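PDB 6DFL: lipopolysaccharide core heptose(I) kinase WaaP from Pseudomonas aeruginosa, which phosphorylates the first heptose of the lipopolysaccharide inner core with ATP and also acts as a protein tyrosine kinase that autophosphorylates. Local coordinates for residues E7-L12 and R46-K51; I82-E87 and A192-A197; Y98-R101 and R107-S110; G152-H155 and N160-D163. One frame throughout, in Å; residues are numbered along the deposited sequence.

The chain has a kinase-like fold. Contacts 1 and 3 lie in its N-terminal lobe and reach the same five-stranded sheet, where strands 48-53 and 109-115 are neighbours. Their centres are about 17 Å apart. Contact 4 lies in the catalytic core. The centres of contacts 2 and 4 are about 9 Å apart, and the two touch, with Leu85 packing on Met154. Contact 1 closes first along the chain. Contacts 3 and 4 then follow in turn inside the long loop closed by contact 2. Contact 2 joins helix 76-87, which follows strand 48-53, to residues 192-197, and these pair through Gln193 with Asn160 at the start of the catalytic loop.

Contact 1 of 4, residues E7-L12 and R46-K51; sequences EPFKRL and RGYFVK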
loop_
_atom_site.group_PDB
_atom_site.type_symbol
_atom_site.label_atom_id
_atom_site.label_comp_id
_atom_site.label_asym_id
_atom_site.label_seq_id
_atom_site.Cartn_x
_atom_site.Cartn_y
_atom_site.Cartn_z
ATOM N N GLU A 7 25.477 -14.167 -1.022
ATOM C CA GLU A 7 26.556 -13.293 -0.592
ATOM C C GLU A 7 26.018 -12.152 0.273
ATOM O O GLU A 7 24.905 -11.667 0.047
ATOM C CB GLU A 7 27.303 -12.733 -1.803
ATOM C CG GLU A 7 28.157 -13.776 -2.536
ATOM C CD GLU A 7 29.175 -14.461 -1.636
ATOM O OE1 GLU A 7 29.846 -13.761 -0.844
ATOM O OE2 GLU A 7 29.304 -15.701 -1.726
ATOM N N PRO A 8 26.810 -11.680 1.259
ATOM C CA PRO A 8 28.208 -12.061 1.504
ATOM C C PRO A 8 28.408 -13.264 2.426
ATOM O O PRO A 8 29.538 -13.725 2.583
ATOM C CB PRO A 8 28.791 -10.802 2.149
ATOM C CG PRO A 8 27.646 -10.233 2.911
ATOM C CD PRO A 8 26.390 -10.568 2.132
ATOM N N PHE A 9 27.329 -13.780 3.006
ATOM C CA PHE A 9 27.430 -14.816 4.025
ATOM C C PHE A 9 27.714 -16.207 3.471
ATOM O O PHE A 9 27.964 -17.124 4.263
ATOM C CB PHE A 9 26.146 -14.835 4.845
ATOM C CG PHE A 9 25.780 -13.493 5.388
ATOM C CD1 PHE A 9 26.283 -13.067 6.618
ATOM C CD2 PHE A 9 24.966 -12.637 4.663
ATOM C CE1 PHE A 9 25.961 -11.828 7.121
ATOM C CE2 PHE A 9 24.643 -11.389 5.165
ATOM C CZ PHE A 9 25.144 -10.986 6.395
ATOM N N LYS A 10 27.680 -16.393 2.147
ATOM C CA LYS A 10 28.021 -17.691 1.569
ATOM C C LYS A 10 29.487 -18.026 1.820
ATOM O O LYS A 10 29.813 -19.103 2.334
ATOM C CB LYS A 10 27.714 -17.696 0.071
ATOM C CG LYS A 10 27.426 -19.065 -0.538
ATOM C CD LYS A 10 26.973 -18.912 -2.004
ATOM C CE LYS A 10 26.137 -20.092 -2.490
ATOM N NZ LYS A 10 26.929 -21.344 -2.612
ATOM N N ARG A 11 30.390 -17.105 1.460
ATOM C CA ARG A 11 31.796 -17.281 1.808
ATOM C C ARG A 11 32.008 -17.116 3.309
ATOM O O ARG A 11 32.636 -17.968 3.950
ATOM C CB ARG A 11 32.673 -16.305 1.016
ATOM C CG ARG A 11 32.362 -14.828 1.223
ATOM C CD ARG A 11 33.504 -13.937 0.746
ATOM N NE ARG A 11 33.609 -12.719 1.549
ATOM C CZ ARG A 11 32.959 -11.590 1.284
ATOM N NH1 ARG A 11 32.155 -11.526 0.229
ATOM N NH2 ARG A 11 33.114 -10.528 2.076
ATOM N N LEU A 12 31.448 -16.045 3.895
ATOM C CA LEU A 12 31.675 -15.736 5.304
ATOM C C LEU A 12 31.441 -16.940 6.199
ATOM O O LEU A 12 32.105 -17.085 7.230
ATOM C CB LEU A 12 30.774 -14.584 5.757
ATOM C CG LEU A 12 31.391 -13.184 5.857
ATOM C CD1 LEU A 12 31.797 -12.673 4.481
ATOM C CD2 LEU A 12 30.451 -12.193 6.548
ATOM N N ARG A 46 27.433 -2.567 4.537
ATOM C CA ARG A 46 26.147 -2.638 3.841
ATOM C C ARG A 46 24.979 -2.467 4.808
ATOM O O ARG A 46 24.167 -1.545 4.662
ATOM C CB ARG A 46 26.012 -3.960 3.070
ATOM C CG ARG A 46 27.011 -4.169 1.925
ATOM C CD ARG A 46 26.828 -3.167 0.791
ATOM N NE ARG A 46 28.118 -2.638 0.344
ATOM C CZ ARG A 46 28.263 -1.671 -0.557
ATOM N NH1 ARG A 46 27.195 -1.122 -1.120
ATOM N NH2 ARG A 46 29.476 -1.254 -0.896
ATOM N N GLY A 47 24.872 -3.341 5.803
ATOM C CA GLY A 47 23.696 -3.288 6.649
ATOM C C GLY A 47 22.652 -4.330 6.294
ATOM O O GLY A 47 22.134 -4.369 5.176
ATOM N N TYR A 48 22.353 -5.195 7.253
ATOM C CA TYR A 48 21.432 -6.301 7.080
ATOM C C TYR A 48 20.697 -6.503 8.393
ATOM O O TYR A 48 21.244 -6.252 9.469
ATOM C CB TYR A 48 22.145 -7.607 6.716
ATOM C CG TYR A 48 23.079 -7.544 5.533
ATOM C CD1 TYR A 48 24.319 -6.926 5.628
ATOM C CD2 TYR A 48 22.744 -8.156 4.331
ATOM C CE1 TYR A 48 25.182 -6.879 4.552
ATOM C CE2 TYR A 48 23.602 -8.111 3.245
ATOM C CZ TYR A 48 24.822 -7.471 3.360
ATOM O OH TYR A 48 25.690 -7.423 2.284
ATOM N N PHE A 49 19.460 -6.971 8.304
ATOM C CA PHE A 49 18.682 -7.289 9.489
ATOM C C PHE A 49 18.691 -8.793 9.689
ATOM O O PHE A 49 18.545 -9.551 8.727
ATOM C CB PHE A 49 17.260 -6.747 9.376
ATOM C CG PHE A 49 17.197 -5.241 9.353
ATOM C CD1 PHE A 49 17.365 -4.512 10.532
ATOM C CD2 PHE A 49 16.976 -4.551 8.159
ATOM C CE1 PHE A 49 17.316 -3.130 10.529
ATOM C CE2 PHE A 49 16.921 -3.159 8.144
ATOM C CZ PHE A 49 17.092 -2.449 9.343
ATOM N N VAL A 50 18.936 -9.216 10.924
ATOM C CA VAL A 50 19.073 -10.621 11.282
ATOM C C VAL A 50 17.890 -10.981 12.159
ATOM O O VAL A 50 17.689 -10.364 13.212
ATOM C CB VAL A 50 20.393 -10.896 12.016
ATOM C CG1 VAL A 50 20.421 -12.328 12.522
ATOM C CG2 VAL A 50 21.576 -10.609 11.108
ATOM N N LYS A 51 17.104 -11.963 11.728
ATOM C CA LYS A 51 15.955 -12.426 12.492
ATOM C C LYS A 51 16.181 -13.894 12.820
ATOM O O LYS A 51 16.314 -14.718 11.912
ATOM C CB LYS A 51 14.655 -12.199 11.713
ATOM C CG LYS A 51 14.242 -10.722 11.617
ATOM C CD LYS A 51 13.557 -10.369 10.303
ATOM C CE LYS A 51 14.541 -9.692 9.330
ATOM N NZ LYS A 51 13.927 -9.137 8.054
#
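The Tyr48 ring receives the edge of the Phe9 ring on one of its faces. The planes stand at 82° with centroids 5.2 Å apart, a T-shaped (edge-to-face) stack. Phe9 CE2 leads the approach and lies 3.8 Å from Tyr48 CD2, toward the rim of the tyrosine ring. Next to it on the same edge, Phe9 CZ is 4.1 Å from Tyr48 CG. One face of the Phe9 ring is in turn met by its own neighbour, with Pro8 CG 3.9 Å above the plane.

Pro8 adds a second touch on Tyr48, at the phenol end and obliquely. Its CD is 3.2 Å from Tyr48 OH and 3.7 Å from Tyr48 CZ. A chi1 of -53° sets the Tyr48 ring beside its backbone N, where its face meets the Phe9 edge. The two side chains run antiparallel past one another. The contact between the two segments is apolar packing, and all three residues are buried. Within residues 7-12, Arg11 NH1 and Glu7 OE1 form a salt bridge at 3.4 Å, with a weak hydrogen bond.

Val96 of strand 95-101 touches both Phe9 and Tyr48, and Val43 packs on Pro8 and Phe9. Tyr48 is one of the tyrosines the enzyme autophosphorylates; it is unmodified here. In the same strand Lys51 pairs with Glu78 of helix 76-87, as the strand lysine and helix glutamate do in the N-terminal lobe of protein kinases. The two rings and Pro8 pack helix 9-12 and the residue before it against the antiparallel sheet of that lobe.

Contact 2 of 4, residues I82-E87 and A192-A197; sequences IRRLHE and AQTRDA
Helix 76-87, which probably corresponds to the αC helix of protein kinases, since one of its glutamates pairs with the strand lysine Lys51, here meets the short strand 193-194 beyond the active-site region through Arg84 and Thr194. The Thr194 methyl, CG2, lies over one face of the Arg84 guanidinium, 3.3 Å above its plane and toward the rim. The same methyl is 3.9 Å from Arg84 CB, so the arginine folds round it. Bends at chi2 (84°) and chi3 (77°) bring the guanidinium back over the methyl.

At the guanidinium edge, Arg84 NH2 gives a weak hydrogen bond to Arg195 O, 3.4 Å long but fairly straight at 160°. Asp196 OD1 is 3.5 Å from Arg84 NH2. This oxygen lies well out of the guanidinium plane, so the salt bridge rests on charge alone. Within the helix, Glu87 OE1 pairs with Arg84 NH1 at 3.5 Å.

Val159 of strand 159-160 touches both Arg84 and Thr194. One arginine thus serves two carboxylates and a backbone carbonyl. Its bonds are long and the site lies at the surface, so the network probably contributes a diffuse electrostatic attraction more than a rigid clamp.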
loop_
_atom_site.group_PDB
_atom_site.type_symbol
_atom_site.label_atom_id
_atom_site.label_comp_id
_atom_site.label_asym_id
_atom_site.label_seq_id
_atom_site.Cartn_x
_atom_site.Cartn_y
_atom_site.Cartn_z
ATOM N N ILE A 82 8.867 -13.390 0.750
ATOM C CA ILE A 82 9.888 -12.704 -0.031
ATOM C C ILE A 82 10.125 -13.426 -1.341
ATOM O O ILE A 82 10.264 -12.800 -2.397
ATOM C CB ILE A 82 11.183 -12.579 0.782
ATOM C CG1 ILE A 82 10.968 -11.632 1.962
ATOM C CG2 ILE A 82 12.338 -12.143 -0.118
ATOM C CD1 ILE A 82 12.222 -11.415 2.729
ATOM N N ARG A 83 10.148 -14.754 -1.307
ATOM C CA ARG A 83 10.433 -15.485 -2.534
ATOM C C ARG A 83 9.273 -15.385 -3.516
ATOM O O ARG A 83 9.491 -15.198 -4.716
ATOM C CB ARG A 83 10.773 -16.934 -2.202
ATOM C CG ARG A 83 12.140 -17.061 -1.525
ATOM C CD ARG A 83 13.208 -17.586 -2.464
ATOM N NE ARG A 83 13.202 -19.046 -2.421
ATOM C CZ ARG A 83 14.135 -19.828 -2.957
ATOM N NH1 ARG A 83 15.173 -19.285 -3.592
ATOM N NH2 ARG A 83 14.030 -21.151 -2.853
ATOM N N ARG A 84 8.032 -15.485 -3.030
ATOM C CA ARG A 84 6.901 -15.334 -3.935
ATOM C C ARG A 84 6.821 -13.919 -4.480
ATOM O O ARG A 84 6.555 -13.733 -5.673
ATOM C CB ARG A 84 5.582 -15.709 -3.259
ATOM C CG ARG A 84 4.355 -15.490 -4.165
ATOM C CD ARG A 84 4.067 -16.698 -5.134
ATOM N NE ARG A 84 3.423 -17.795 -4.385
ATOM C CZ ARG A 84 4.030 -18.949 -4.115
ATOM N NH1 ARG A 84 5.261 -19.145 -4.591
ATOM N NH2 ARG A 84 3.426 -19.905 -3.387
ATOM N N LEU A 85 7.054 -12.905 -3.642
ATOM C CA LEU A 85 6.948 -11.533 -4.132
ATOM C C LEU A 85 7.988 -11.234 -5.198
ATOM O O LEU A 85 7.733 -10.429 -6.099
ATOM C CB LEU A 85 7.084 -10.541 -2.988
ATOM C CG LEU A 85 5.866 -10.445 -2.090
ATOM C CD1 LEU A 85 5.993 -9.223 -1.206
ATOM C CD2 LEU A 85 4.595 -10.410 -2.919
ATOM N N HIS A 86 9.170 -11.851 -5.104
ATOM C CA HIS A 86 10.176 -11.680 -6.141
ATOM C C HIS A 86 9.717 -12.315 -7.452
ATOM O O HIS A 86 9.828 -11.699 -8.518
ATOM C CB HIS A 86 11.509 -12.269 -5.677
ATOM C CG HIS A 86 12.292 -11.353 -4.771
ATOM N ND1 HIS A 86 13.431 -10.693 -5.182
ATOM C CD2 HIS A 86 12.096 -10.987 -3.480
ATOM C CE1 HIS A 86 13.902 -9.962 -4.187
ATOM N NE2 HIS A 86 13.107 -10.119 -3.143
ATOM N N GLU A 87 9.180 -13.535 -7.390
ATOM C CA GLU A 87 8.575 -14.142 -8.571
ATOM C C GLU A 87 7.551 -13.209 -9.201
ATOM O O GLU A 87 7.553 -13.001 -10.421
ATOM C CB GLU A 87 7.926 -15.480 -8.202
ATOM C CG GLU A 87 8.913 -16.565 -7.760
ATOM C CD GLU A 87 8.239 -17.748 -7.097
ATOM O OE1 GLU A 87 7.053 -18.048 -7.424
ATOM O OE2 GLU A 87 8.896 -18.372 -6.220
ATOM N N ALA A 192 3.854 -13.145 7.235
ATOM C CA ALA A 192 3.158 -13.278 5.972
ATOM C C ALA A 192 2.890 -14.738 5.640
ATOM O O ALA A 192 3.743 -15.617 5.823
ATOM C CB ALA A 192 3.961 -12.633 4.832
ATOM N N GLN A 193 1.703 -14.979 5.095
ATOM C CA GLN A 193 1.284 -16.298 4.653
ATOM C C GLN A 193 1.300 -16.391 3.132
ATOM O O GLN A 193 0.732 -15.532 2.430
ATOM C CB GLN A 193 -0.100 -16.609 5.187
ATOM C CG GLN A 193 -0.134 -16.549 6.670
ATOM C CD GLN A 193 -1.516 -16.754 7.184
ATOM O OE1 GLN A 193 -2.501 -16.490 6.470
ATOM N NE2 GLN A 193 -1.622 -17.230 8.427
ATOM N N THR A 194 1.923 -17.460 2.638
ATOM C CA THR A 194 2.136 -17.673 1.222
ATOM C C THR A 194 1.406 -18.927 0.793
ATOM O O THR A 194 1.687 -20.019 1.310
ATOM C CB THR A 194 3.615 -17.817 0.923
ATOM O OG1 THR A 194 4.302 -16.702 1.487
ATOM C CG2 THR A 194 3.862 -17.909 -0.577
ATOM N N ARG A 195 0.497 -18.768 -0.169
ATOM C CA ARG A 195 -0.270 -19.869 -0.715
ATOM C C ARG A 195 -0.272 -19.743 -2.218
ATOM O O ARG A 195 0.310 -18.811 -2.787
ATOM C CB ARG A 195 -1.699 -19.874 -0.172
ATOM C CG ARG A 195 -1.812 -19.871 1.331
ATOM C CD ARG A 195 -3.243 -19.609 1.713
ATOM N NE ARG A 195 -3.451 -19.775 3.145
ATOM C CZ ARG A 195 -3.476 -18.780 4.029
ATOM N NH1 ARG A 195 -3.304 -17.528 3.629
ATOM N NH2 ARG A 195 -3.681 -19.051 5.318
ATOM N N ASP A 196 -0.954 -20.668 -2.873
ATOM C CA ASP A 196 -1.129 -20.434 -4.294
ATOM C C ASP A 196 -2.268 -19.468 -4.563
ATOM O O ASP A 196 -2.211 -18.740 -5.554
ATOM C CB ASP A 196 -1.312 -21.749 -5.043
ATOM C CG ASP A 196 0.034 -22.381 -5.433
ATOM O OD1 ASP A 196 1.093 -21.679 -5.379
ATOM O OD2 ASP A 196 0.026 -23.580 -5.811
ATOM N N ALA A 197 -3.251 -19.387 -3.665
ATOM C CA ALA A 197 -4.291 -18.369 -3.730
ATOM C C ALA A 197 -4.585 -17.867 -2.329
ATOM O O ALA A 197 -4.779 -18.667 -1.414
ATOM C CB ALA A 197 -5.582 -18.909 -4.351
#

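Contact 3 of 4, residues Y98-R101 and R107-S110; sequences YGER and RQHS
Gln108 turns its side chain across the end of the opposite strand and crosses Glu100 at about a right angle. Their amide and carboxylate planes are 68° apart. The touching atoms are Gln108 OE1 and Glu100 CB, at 3.7 Å. The bend at chi2 (-84°) folds the amide back over the backbone of Arg101, with Gln108 OE1 only 3.0 Å from Arg101 C. No hydrogen bond forms here: Arg101 N is badly angled for Gln108 OE1, and Arg101 O is also an acceptor. The other end of the amide, NE2, makes weak hydrogen bonds to Gly102 O and Asp104 O.

Ser110 lies on the same side of the sheet as Glu100. The two side chains meet through carbon, Glu100 CG to Ser110 CB at 3.9 Å, while their polar ends go to other partners. Glu100 OE1 forms a salt bridge with Arg76, and Ser110 OG bonds to the backbone N of Ala75. Arg101 and His109 point to the other face. Their polar ends do not touch: Arg101 pairs with Asp17, and the His109 ring meets Phe19.

Arg101 and His109 form an antiparallel hydrogen-bonded pair, with Arg101 N to His109 O at 3.1 Å and His109 N to Arg101 O at 2.9 Å. Glu100 and Ser110 are the next, non-hydrogen-bonded pair.

These residues are the turn end of the beta hairpin made by strands 95-101 and 109-115. Strand 2-5 continues the sheet beyond Tyr98 and Glu100, strand 48-53 continues it beyond Ser110, and helix 18-24 packs on the Arg101 and His109 face.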
loop_
_atom_site.group_PDB
_atom_site.type_symbol
_atom_site.label_atom_id
_atom_site.label_comp_id
_atom_site.label_asym_id
_atom_site.label_seq_id
_atom_site.Cartn_x
_atom_site.Cartn_y
_atom_site.Cartn_z
ATOM N N TYR A 98 19.114 -17.760 5.019
ATOM C CA TYR A 98 17.912 -18.363 5.569
ATOM C C TYR A 98 18.273 -19.756 6.048
ATOM O O TYR A 98 19.101 -20.425 5.430
ATOM C CB TYR A 98 16.794 -18.410 4.514
ATOM C CG TYR A 98 15.662 -19.362 4.836
ATOM C CD1 TYR A 98 14.754 -19.065 5.829
ATOM C CD2 TYR A 98 15.496 -20.548 4.134
ATOM C CE1 TYR A 98 13.726 -19.899 6.126
ATOM C CE2 TYR A 98 14.447 -21.409 4.432
ATOM C CZ TYR A 98 13.567 -21.066 5.443
ATOM O OH TYR A 98 12.516 -21.898 5.752
ATOM N N GLY A 99 17.663 -20.191 7.143
ATOM C CA GLY A 99 17.943 -21.528 7.635
ATOM C C GLY A 99 16.864 -22.050 8.541
ATOM O O GLY A 99 16.227 -21.289 9.279
ATOM N N GLU A 100 16.646 -23.370 8.491
ATOM C CA GLU A 100 15.790 -24.094 9.424
ATOM C C GLU A 100 16.450 -25.420 9.758
ATOM O O GLU A 100 16.908 -26.123 8.849
ATOM C CB GLU A 100 14.417 -24.392 8.841
ATOM C CG GLU A 100 13.425 -23.271 8.760
ATOM C CD GLU A 100 12.182 -23.749 8.037
ATOM O OE1 GLU A 100 11.875 -24.951 8.154
ATOM O OE2 GLU A 100 11.543 -22.956 7.314
ATOM N N ARG A 101 16.471 -25.778 11.046
ATOM C CA ARG A 101 16.864 -27.125 11.446
ATOM C C ARG A 101 16.173 -27.496 12.749
ATOM O O ARG A 101 15.810 -26.634 13.551
ATOM C CB ARG A 101 18.384 -27.281 11.578
ATOM C CG ARG A 101 19.024 -26.625 12.784
ATOM C CD ARG A 101 20.281 -27.401 13.197
ATOM N NE ARG A 101 21.181 -26.615 14.044
ATOM C CZ ARG A 101 22.440 -26.327 13.723
ATOM N NH1 ARG A 101 22.952 -26.777 12.579
ATOM N NH2 ARG A 101 23.190 -25.601 14.545
ATOM N N ARG A 107 9.120 -27.292 16.456
ATOM C CA ARG A 107 9.997 -26.434 17.246
ATOM C C ARG A 107 11.374 -26.400 16.578
ATOM O O ARG A 107 12.328 -27.046 17.023
ATOM C CB ARG A 107 10.058 -26.944 18.687
ATOM C CG ARG A 107 8.705 -26.971 19.375
ATOM C CD ARG A 107 8.829 -27.266 20.869
ATOM N NE ARG A 107 7.620 -26.891 21.610
ATOM C CZ ARG A 107 7.420 -27.120 22.910
ATOM N NH1 ARG A 107 8.347 -27.731 23.642
ATOM N NH2 ARG A 107 6.283 -26.738 23.482
ATOM N N GLN A 108 11.469 -25.624 15.499
ATOM C CA GLN A 108 12.680 -25.479 14.701
ATOM C C GLN A 108 13.511 -24.295 15.189
ATOM O O GLN A 108 12.981 -23.324 15.726
ATOM C CB GLN A 108 12.320 -25.263 13.223
ATOM C CG GLN A 108 11.681 -26.444 12.497
ATOM C CD GLN A 108 12.716 -27.417 11.965
ATOM O OE1 GLN A 108 13.655 -27.025 11.268
ATOM N NE2 GLN A 108 12.566 -28.691 12.312
ATOM N N HIS A 109 14.819 -24.368 14.969
ATOM C CA HIS A 109 15.709 -23.217 15.096
ATOM C C HIS A 109 15.862 -22.599 13.705
ATOM O O HIS A 109 16.355 -23.256 12.785
ATOM C CB HIS A 109 17.070 -23.639 15.665
ATOM C CG HIS A 109 18.089 -22.535 15.728
ATOM N ND1 HIS A 109 19.448 -22.777 15.720
ATOM C CD2 HIS A 109 17.955 -21.190 15.824
ATOM C CE1 HIS A 109 20.104 -21.630 15.793
ATOM N NE2 HIS A 109 19.221 -20.651 15.858
ATOM N N SER A 110 15.440 -21.350 13.535
ATOM C CA SER A 110 15.540 -20.753 12.213
ATOM C C SER A 110 16.146 -19.363 12.263
ATOM O O SER A 110 16.221 -18.721 13.307
ATOM C CB SER A 110 14.180 -20.674 11.513
ATOM O OG SER A 110 13.415 -19.591 12.030
#

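Contact 4 of 4, residues G152-H155 and N160-D163; sequences GDMH and NHRD
Met154, a selenomethionine here, packs its terminal methyl tightly against the start of His161. Met154 CE is 3.4 Å from both His161 N and His161 CB. The turn at chi3 (75°) swings the methyl out of the extended chain and against that backbone. The selenium follows at longer range. It lies 4.0 Å from His161 ND1 and 5.0 Å from the ring centroid, 72° off the ring normal, an oblique approach. One face of the His161 ring meets Asp163 O, 3.1 Å above its plane.

Residues 160-163 read Asn-His-Arg-Asp, the counterpart of the His-Arg-Asp catalytic loop of protein kinases, and Asp163 is probably the catalytic residue. As in those enzymes, a helix aspartate, Asp206, accepts hydrogen bonds from the backbone N of His161 and of Arg162. His161 NE2 bonds to Asp188 O.

The second touch is looser. His155 CD2 reaches Asn160 CA at 4.1 Å, and that ring is fixed from outside by Tyr231 OH at ND1 and Asp206 OD2 at NE2. Farther out, Arg162 has no contact with residues 152-155; it is partly exposed and touches Trp202 of helix 200-212.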
loop_
_atom_site.group_PDB
_atom_site.type_symbol
_atom_site.label_atom_id
_atom_site.label_comp_id
_atom_site.label_asym_id
_atom_site.label_seq_id
_atom_site.Cartn_x
_atom_site.Cartn_y
_atom_site.Cartn_z
ATOM N N GLY A 152 -2.776 -5.451 -4.159
ATOM C CA GLY A 152 -3.403 -6.287 -5.172
ATOM C C GLY A 152 -2.457 -7.306 -5.769
ATOM O O GLY A 152 -2.771 -8.495 -5.818
ATOM N N ASP A 153 -1.267 -6.859 -6.195
ATOM C CA ASP A 153 -0.288 -7.784 -6.767
ATOM C C ASP A 153 0.121 -8.848 -5.760
ATOM O O ASP A 153 0.180 -10.042 -6.087
ATOM C CB ASP A 153 0.943 -7.019 -7.261
ATOM C CG ASP A 153 0.828 -6.599 -8.741
ATOM O OD1 ASP A 153 -0.269 -6.739 -9.317
ATOM O OD2 ASP A 153 1.838 -6.129 -9.311
HETATM N N MSE A 154 0.395 -8.431 -4.531
HETATM C CA MSE A 154 0.708 -9.324 -3.445
HETATM C C MSE A 154 -0.375 -10.383 -3.258
HETATM O O MSE A 154 -0.077 -11.572 -3.158
HETATM C CB MSE A 154 0.857 -8.507 -2.181
HETATM C CG MSE A 154 1.824 -9.013 -1.165
HETATM SE SE MSE A 154 1.816 -7.706 0.298
HETATM C CE MSE A 154 0.097 -8.176 1.093
ATOM N N HIS A 155 -1.629 -9.932 -3.186
ATOM C CA HIS A 155 -2.729 -10.855 -2.943
ATOM C C HIS A 155 -2.907 -11.809 -4.104
ATOM O O HIS A 155 -3.064 -13.015 -3.893
ATOM C CB HIS A 155 -4.022 -10.100 -2.696
ATOM C CG HIS A 155 -4.078 -9.444 -1.363
ATOM N ND1 HIS A 155 -5.046 -8.524 -1.028
ATOM C CD2 HIS A 155 -3.285 -9.579 -0.275
ATOM C CE1 HIS A 155 -4.840 -8.114 0.211
ATOM N NE2 HIS A 155 -3.782 -8.742 0.688
ATOM N N ASN A 160 -0.664 -12.934 1.638
ATOM C CA ASN A 160 -1.306 -11.929 2.469
ATOM C C ASN A 160 -0.330 -11.471 3.558
ATOM O O ASN A 160 0.403 -12.273 4.150
ATOM C CB ASN A 160 -2.625 -12.432 3.077
ATOM C CG ASN A 160 -2.436 -13.592 4.019
ATOM O OD1 ASN A 160 -2.169 -14.700 3.573
ATOM N ND2 ASN A 160 -2.589 -13.349 5.341
ATOM N N HIS A 161 -0.315 -10.166 3.802
ATOM C CA HIS A 161 0.752 -9.584 4.594
ATOM C C HIS A 161 0.624 -9.952 6.059
ATOM O O HIS A 161 1.561 -10.497 6.637
ATOM C CB HIS A 161 0.760 -8.075 4.446
ATOM C CG HIS A 161 2.039 -7.462 4.877
ATOM N ND1 HIS A 161 2.820 -6.701 4.036
ATOM C CD2 HIS A 161 2.703 -7.537 6.053
ATOM C CE1 HIS A 161 3.899 -6.308 4.691
ATOM N NE2 HIS A 161 3.857 -6.808 5.912
ATOM N N ARG A 162 -0.530 -9.648 6.654
ATOM C CA ARG A 162 -0.897 -9.850 8.056
ATOM C C ARG A 162 -0.476 -8.667 8.912
ATOM O O ARG A 162 -1.054 -8.436 9.970
ATOM C CB ARG A 162 -0.332 -11.136 8.628
ATOM C CG ARG A 162 -1.082 -12.333 8.175
ATOM C CD ARG A 162 -0.946 -13.438 9.152
ATOM N NE ARG A 162 -1.901 -13.285 10.251
ATOM C CZ ARG A 162 -2.059 -14.178 11.221
ATOM N NH1 ARG A 162 -1.319 -15.278 11.221
ATOM N NH2 ARG A 162 -2.972 -13.982 12.159
ATOM N N ASP A 163 0.483 -7.884 8.440
ATOM C CA ASP A 163 0.811 -6.584 9.001
ATOM C C ASP A 163 0.870 -5.530 7.908
ATOM O O ASP A 163 1.873 -4.831 7.721
ATOM C CB ASP A 163 2.124 -6.700 9.757
ATOM C CG ASP A 163 1.993 -7.597 10.956
ATOM O OD1 ASP A 163 1.179 -7.264 11.838
ATOM O OD2 ASP A 163 2.655 -8.643 10.992
#